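Side-chain contacts in putative modulator of DNA gyrase (Bacteroides thetaiotaomicron, PDB 1VPB), which probably acts as a metallopeptidase of the PmbA/TldD (peptidase U62) family: residues Lys20-Ala25 against Gly65-Ser70; Tyr174-Ile177 against Phe181-Glu184. All coordinates share one frame; numbering follows the deposited sequence. Where two conformers were deposited one is given.

Interaction 1 of 2, residues Lys20-Ala25 against Gly65-Ser70; sequences KLAQWA and GGLSLS
Leu67 reaches from strand 58-73 toward helix 16-31 and forks against two alanines one helical turn apart, Ala22 and Ala25. The bond from its CA to its CB heads toward the helix, and the touching is left to the two methyl groups. The next atom, CG, stands anti to the backbone N (chi1 -157°), which directs both methyl groups at the helix. CD1 takes the Ala22 branch, lying 4.3 Å from Ala22 CA and little farther from the CB of that residue. CD2 takes the other branch and meets the methyl of Ala25 at 3.9 Å from its CB, the closest approach of the two segments. Leu21 flanks this fork more loosely, with its CG 4.6 Å from Leu67 CD2. Farther along the strand Leu69 also points toward the helix, and its CD2 comes within 4.3 Å of Ala25 O, a van der Waals contact with the backbone.

The segment axes come no nearer than 10.3 Å and run in roughly the same direction, 27° apart. Small alanines on the helix thus face long leucines on the strand, and the gap is filled mainly from the sheet side. Leu90 of helix 87-101 touches both Leu21 and Leu67, while Val39 of strand 36-52 touches both Leu67 and Leu69, so the contact is continuous with a larger apolar core. All four residues that touch here are buried. This is a helix packed on one face of an antiparallel sheet, an alpha+beta arrangement, with helix 16-31 laid over the long strands.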
ATOM      1  N   LYS A  20       7.906 -29.044  14.611  1.00 40.20           N
ATOM      2  CA  LYS A  20       7.969 -30.291  13.865  1.00 41.07           C
ATOM      3  C   LYS A  20       7.398 -30.098  12.462  1.00 40.71           C
ATOM      4  O   LYS A  20       7.915 -30.693  11.516  1.00 39.48           O
ATOM      5  CB  LYS A  20       7.212 -31.385  14.607  1.00 43.01           C
ATOM      6  CG  LYS A  20       8.068 -31.984  15.699  1.00 52.09           C
ATOM      7  N   LEU A  21       6.388 -29.233  12.324  1.00 39.12           N
ATOM      8  CA  LEU A  21       5.791 -29.016  10.993  1.00 39.82           C
ATOM      9  C   LEU A  21       6.799 -28.290  10.103  1.00 39.59           C
ATOM     10  O   LEU A  21       7.011 -28.667   8.930  1.00 36.60           O
ATOM     11  CB  LEU A  21       4.511 -28.219  11.092  1.00 39.15           C
ATOM     12  CG  LEU A  21       3.934 -27.716   9.740  1.00 44.15           C
ATOM     13  CD1 LEU A  21       3.518 -28.909   8.947  1.00 43.43           C
ATOM     14  CD2 LEU A  21       2.794 -26.770   9.973  1.00 48.76           C
ATOM     15  N   ALA A  22       7.491 -27.308  10.671  1.00 36.49           N
ATOM     16  CA  ALA A  22       8.538 -26.604   9.894  1.00 34.46           C
ATOM     17  C   ALA A  22       9.677 -27.518   9.517  1.00 34.54           C
ATOM     18  O   ALA A  22      10.190 -27.455   8.390  1.00 35.14           O
ATOM     19  CB  ALA A  22       9.053 -25.425  10.640  1.00 38.40           C
ATOM     20  N   GLN A  23      10.060 -28.422  10.423  1.00 34.77           N
ATOM     21  CA  GLN A  23      11.149 -29.330  10.197  1.00 37.04           C
ATOM     22  C   GLN A  23      10.739 -30.345   9.121  1.00 34.85           C
ATOM     23  O   GLN A  23      11.560 -30.718   8.280  1.00 37.41           O
ATOM     24  CB  GLN A  23      11.528 -30.035  11.516  1.00 39.61           C
ATOM     25  CG  GLN A  23      12.292 -29.134  12.510  1.00 45.32           C
ATOM     26  CD  GLN A  23      12.181 -29.649  13.966  1.00 50.48           C
ATOM     27  OE1 GLN A  23      11.862 -30.843  14.196  1.00 49.67           O
ATOM     28  NE2 GLN A  23      12.401 -28.750  14.930  1.00 49.11           N
ATOM     29  N   TRP A  24       9.481 -30.759   9.154  1.00 36.61           N
ATOM     30  CA  TRP A  24       8.934 -31.696   8.151  1.00 36.87           C
ATOM     31  C   TRP A  24       8.978 -31.033   6.762  1.00 35.39           C
ATOM     32  O   TRP A  24       9.462 -31.642   5.802  1.00 35.49           O
ATOM     33  CB  TRP A  24       7.518 -32.080   8.507  1.00 37.11           C
ATOM     34  CG  TRP A  24       6.866 -32.815   7.367  1.00 38.98           C
ATOM     35  CD1 TRP A  24       6.896 -34.152   7.135  1.00 46.93           C
ATOM     36  CD2 TRP A  24       6.157 -32.229   6.270  1.00 36.66           C
ATOM     37  NE1 TRP A  24       6.243 -34.445   5.962  1.00 45.68           N
ATOM     38  CE2 TRP A  24       5.754 -33.281   5.424  1.00 43.27           C
ATOM     39  CE3 TRP A  24       5.770 -30.926   5.951  1.00 39.07           C
ATOM     40  CZ2 TRP A  24       5.032 -33.063   4.251  1.00 41.87           C
ATOM     41  CZ3 TRP A  24       5.045 -30.710   4.798  1.00 42.48           C
ATOM     42  CH2 TRP A  24       4.690 -31.773   3.952  1.00 39.17           C
ATOM     43  N   ALA A  25       8.608 -29.756   6.693  1.00 35.21           N
ATOM     44  CA  ALA A  25       8.595 -29.023   5.419  1.00 35.34           C
ATOM     45  C   ALA A  25       9.992 -28.877   4.860  1.00 33.83           C
ATOM     46  O   ALA A  25      10.184 -29.043   3.655  1.00 35.33           O
ATOM     47  CB  ALA A  25       7.911 -27.669   5.547  1.00 33.16           C
ATOM     48  N   GLY A  65      -1.147 -17.320  10.768  1.00 41.03           N
ATOM     49  CA  GLY A  65       0.019 -18.166  10.875  1.00 39.57           C
ATOM     50  C   GLY A  65       0.305 -18.748   9.528  1.00 42.77           C
ATOM     51  O   GLY A  65      -0.659 -19.122   8.830  1.00 41.94           O
ATOM     52  N   GLY A  66       1.569 -18.826   9.161  1.00 36.79           N
ATOM     53  CA  GLY A  66       1.891 -19.429   7.871  1.00 39.27           C
ATOM     54  C   GLY A  66       3.304 -19.970   7.755  1.00 36.85           C
ATOM     55  O   GLY A  66       4.094 -19.960   8.714  1.00 34.66           O
ATOM     56  N   LEU A  67       3.617 -20.500   6.563  1.00 34.27           N
ATOM     57  CA  LEU A  67       4.892 -21.102   6.266  1.00 33.38           C
ATOM     58  C   LEU A  67       5.393 -20.506   4.969  1.00 34.82           C
ATOM     59  O   LEU A  67       4.628 -20.455   4.017  1.00 36.39           O
ATOM     60  CB  LEU A  67       4.732 -22.602   6.105  1.00 36.81           C
ATOM     61  CG  LEU A  67       5.773 -23.673   6.257  1.00 47.16           C
ATOM     62  CD1 LEU A  67       6.468 -23.613   7.597  1.00 40.17           C
ATOM     63  CD2 LEU A  67       5.065 -25.049   6.161  1.00 44.74           C
ATOM     64  N   SER A  68       6.633 -20.053   4.954  1.00 33.27           N
ATOM     65  CA  SER A  68       7.289 -19.458   3.744  1.00 33.35           C
ATOM     66  C   SER A  68       8.512 -20.274   3.498  1.00 34.33           C
ATOM     67  O   SER A  68       9.218 -20.655   4.426  1.00 37.16           O
ATOM     68  CB  SER A  68       7.668 -18.009   4.022  1.00 37.14           C
ATOM     69  OG  SER A  68       6.463 -17.285   4.026  1.00 51.30           O
ATOM     70  N   LEU A  69       8.796 -20.593   2.222  1.00 32.53           N
ATOM     71  CA  LEU A  69      10.047 -21.312   1.924  1.00 31.95           C
ATOM     72  C   LEU A  69      10.794 -20.612   0.816  1.00 32.11           C
ATOM     73  O   LEU A  69      10.184 -20.063  -0.102  1.00 32.20           O
ATOM     74  CB  LEU A  69       9.737 -22.747   1.448  1.00 33.96           C
ATOM     75  CG  LEU A  69       9.162 -23.744   2.451  1.00 36.20           C
ATOM     76  CD1 LEU A  69       7.672 -23.623   2.496  1.00 37.67           C
ATOM     77  CD2 LEU A  69       9.509 -25.134   2.106  1.00 35.09           C
ATOM     78  N   SER A  70      12.133 -20.650   0.889  1.00 30.94           N
ATOM     79  CA  SER A  70      13.016 -20.207  -0.180  1.00 29.79           C
ATOM     80  C   SER A  70      13.582 -21.527  -0.695  1.00 32.55           C
ATOM     81  O   SER A  70      14.087 -22.333   0.068  1.00 31.60           O
ATOM     82  CB  SER A  70      14.164 -19.369   0.291  1.00 33.00           C
ATOM     83  OG  SER A  70      13.702 -18.130   0.857  1.00 35.77           O
TER

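Interaction 2 of 2, residues Tyr174-Ile177 against Phe181-Glu184; sequences YRLI and FEGE
Each ring, of Tyr174 and of Phe181, has a cross-strand partner at its edge. In the plane of the Tyr174 ring lies Glu182 OE2, bound by the phenol OH in a very short hydrogen bond of 2.5 Å; the carboxylate plane is turned 67° from the ring. Glu184 CB approaches another part of the same edge, 4.1 Å from Tyr174 CD1. The Phe181 ring meets Arg175 CG edge-on, 3.7 Å from its CE2 in one of the two conformers of this arginine, and Phe309 joins it edge-to-face. Having CG anti to the backbone N (chi1 179°) lets Tyr174 lean across to Glu182, two residues from its directly opposed partner Glu184. Glu184 sends its own carboxylate to Lys19. With a phenylalanine in place of Tyr174, the Glu182 carboxylate would probably lose its cross-strand mate and be freer to turn.

Beside Glu182, Leu176 packs its CD2 alongside the glutamate CG at 3.9 Å. On the face of Arg175 and Phe181, Ile177 CB touches Phe181 CB at 3.8 Å. Gly183 lacks a CB that would collide with the Phe181 ring. Paired backbone bonds join Arg175 to Gly183 and Ile177 to Phe181, closing the tip of an antiparallel beta hairpin with a three-residue connection.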
ATOM      1  N   TYR A 174       9.832 -18.754  13.607  1.00 32.08           N
ATOM      2  CA  TYR A 174      10.755 -19.860  13.737  1.00 31.49           C
ATOM      3  C   TYR A 174      11.392 -20.068  12.385  1.00 34.76           C
ATOM      4  O   TYR A 174      10.639 -20.274  11.413  1.00 34.66           O
ATOM      5  CB  TYR A 174      10.011 -21.097  14.167  1.00 34.55           C
ATOM      6  CG  TYR A 174      10.825 -22.335  14.327  1.00 35.06           C
ATOM      7  CD1 TYR A 174      11.778 -22.463  15.339  1.00 34.10           C
ATOM      8  CD2 TYR A 174      10.617 -23.440  13.519  1.00 35.46           C
ATOM      9  CE1 TYR A 174      12.535 -23.633  15.501  1.00 36.65           C
ATOM     10  CE2 TYR A 174      11.333 -24.624  13.683  1.00 35.71           C
ATOM     11  CZ  TYR A 174      12.288 -24.742  14.706  1.00 38.56           C
ATOM     12  OH  TYR A 174      13.020 -25.926  14.865  1.00 38.73           O
ATOM     13  N   ARG A 175      12.716 -20.121  12.365  0.50 32.05           N
ATOM     14  CA  ARG A 175      13.472 -20.089  11.115  0.50 33.49           C
ATOM     15  C   ARG A 175      14.359 -21.322  11.085  0.50 34.06           C
ATOM     16  O   ARG A 175      14.938 -21.713  12.116  0.50 32.67           O
ATOM     17  CB  ARG A 175      14.270 -18.790  11.088  0.50 36.52           C
ATOM     18  CG  ARG A 175      15.312 -18.691  10.014  0.50 42.73           C
ATOM     19  CD  ARG A 175      15.397 -17.332   9.273  0.50 51.78           C
ATOM     20  NE  ARG A 175      14.462 -17.305   8.167  0.50 54.93           N
ATOM     21  CZ  ARG A 175      14.446 -18.185   7.179  0.50 54.25           C
ATOM     22  NH1 ARG A 175      15.367 -19.123   7.107  0.50 60.04           N
ATOM     23  NH2 ARG A 175      13.529 -18.107   6.230  0.50 43.33           N
ATOM     24  N   LEU A 176      14.462 -21.949   9.898  1.00 34.06           N
ATOM     25  CA  LEU A 176      15.355 -23.040   9.651  1.00 33.61           C
ATOM     26  C   LEU A 176      16.062 -22.805   8.319  1.00 33.52           C
ATOM     27  O   LEU A 176      15.417 -22.330   7.366  1.00 31.88           O
ATOM     28  CB  LEU A 176      14.554 -24.343   9.516  1.00 34.44           C
ATOM     29  CG  LEU A 176      13.808 -24.874  10.724  1.00 34.41           C
ATOM     30  CD1 LEU A 176      12.945 -26.112  10.332  1.00 37.04           C
ATOM     31  CD2 LEU A 176      14.759 -25.189  11.833  1.00 39.55           C
ATOM     32  N   ILE A 177      17.345 -23.098   8.267  1.00 31.91           N
ATOM     33  CA  ILE A 177      18.129 -23.033   7.032  1.00 31.46           C
ATOM     34  C   ILE A 177      18.872 -24.331   6.914  1.00 33.44           C
ATOM     35  O   ILE A 177      19.436 -24.807   7.884  1.00 32.27           O
ATOM     36  CB  ILE A 177      19.040 -21.817   6.974  1.00 31.54           C
ATOM     37  CG1 ILE A 177      18.251 -20.528   7.262  1.00 32.16           C
ATOM     38  CG2 ILE A 177      19.766 -21.732   5.660  1.00 33.16           C
ATOM     39  CD1 ILE A 177      19.166 -19.298   7.294  1.00 35.68           C
ATOM     40  N   PHE A 181      21.109 -23.812  10.421  1.00 35.79           N
ATOM     41  CA  PHE A 181      20.559 -22.736  11.244  1.00 35.44           C
ATOM     42  C   PHE A 181      19.178 -23.071  11.798  1.00 37.97           C
ATOM     43  O   PHE A 181      18.313 -23.580  11.073  1.00 33.07           O
ATOM     44  CB  PHE A 181      20.501 -21.426  10.504  1.00 33.59           C
ATOM     45  CG  PHE A 181      20.044 -20.273  11.402  1.00 33.73           C
ATOM     46  CD1 PHE A 181      20.900 -19.823  12.422  1.00 37.54           C
ATOM     47  CD2 PHE A 181      18.806 -19.731  11.302  1.00 34.80           C
ATOM     48  CE1 PHE A 181      20.464 -18.798  13.288  1.00 36.32           C
ATOM     49  CE2 PHE A 181      18.347 -18.706  12.160  1.00 35.90           C
ATOM     50  CZ  PHE A 181      19.184 -18.275  13.189  1.00 37.57           C
ATOM     51  N   GLU A 182      18.955 -22.796  13.107  1.00 34.85           N
ATOM     52  CA  GLU A 182      17.664 -22.822  13.701  1.00 33.52           C
ATOM     53  C   GLU A 182      17.563 -21.610  14.635  1.00 35.73           C
ATOM     54  O   GLU A 182      18.477 -21.387  15.472  1.00 36.74           O
ATOM     55  CB  GLU A 182      17.470 -24.133  14.514  1.00 36.81           C
ATOM     56  CG  GLU A 182      16.182 -24.199  15.274  1.00 36.88           C
ATOM     57  CD  GLU A 182      16.090 -25.377  16.212  1.00 43.88           C
ATOM     58  OE1 GLU A 182      17.164 -25.734  16.759  1.00 45.46           O
ATOM     59  OE2 GLU A 182      14.968 -25.892  16.404  1.00 39.17           O
ATOM     60  N   GLY A 183      16.525 -20.834  14.479  1.00 33.38           N
ATOM     61  CA  GLY A 183      16.340 -19.624  15.296  1.00 35.91           C
ATOM     62  C   GLY A 183      14.921 -19.278  15.550  1.00 35.73           C
ATOM     63  O   GLY A 183      14.038 -19.641  14.792  1.00 33.91           O
ATOM     64  N   GLU A 184      14.664 -18.553  16.643  1.00 32.55           N
ATOM     65  CA  GLU A 184      13.311 -18.142  16.895  1.00 33.99           C
ATOM     66  C   GLU A 184      13.276 -16.804  17.595  1.00 36.72           C
ATOM     67  O   GLU A 184      14.248 -16.415  18.283  1.00 35.13           O
ATOM     68  CB  GLU A 184      12.502 -19.151  17.639  1.00 40.66           C
ATOM     69  CG  GLU A 184      12.845 -19.431  19.033  1.00 43.88           C
ATOM     70  CD  GLU A 184      11.846 -20.441  19.626  1.00 48.92           C
ATOM     71  OE1 GLU A 184      10.605 -20.250  19.596  1.00 57.00           O
ATOM     72  OE2 GLU A 184      12.351 -21.436  20.071  1.00 49.98           O
TER

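In the fold
Interactions 1 and 2 follow one another along the chain, with centres about 10 Å apart, and both involve the six-stranded antiparallel sheet. Strand 36-52 lies between strands 58-73 and 159-177, separating the two contacts within the sheet. Helix 16-31 bridges them on the face bearing Leu67 and Tyr174: Gln23 NE2 probably bonds Tyr174 OH at 2.9 Å, Ala22 CB packs 3.8 Å from Tyr174 CD2, and Leu176 CD1 lies 3.6 Å from Ala22 O. Strands from the family's first and central sequence regions are thus joined in one sheet, and helix 16-31 packs across both.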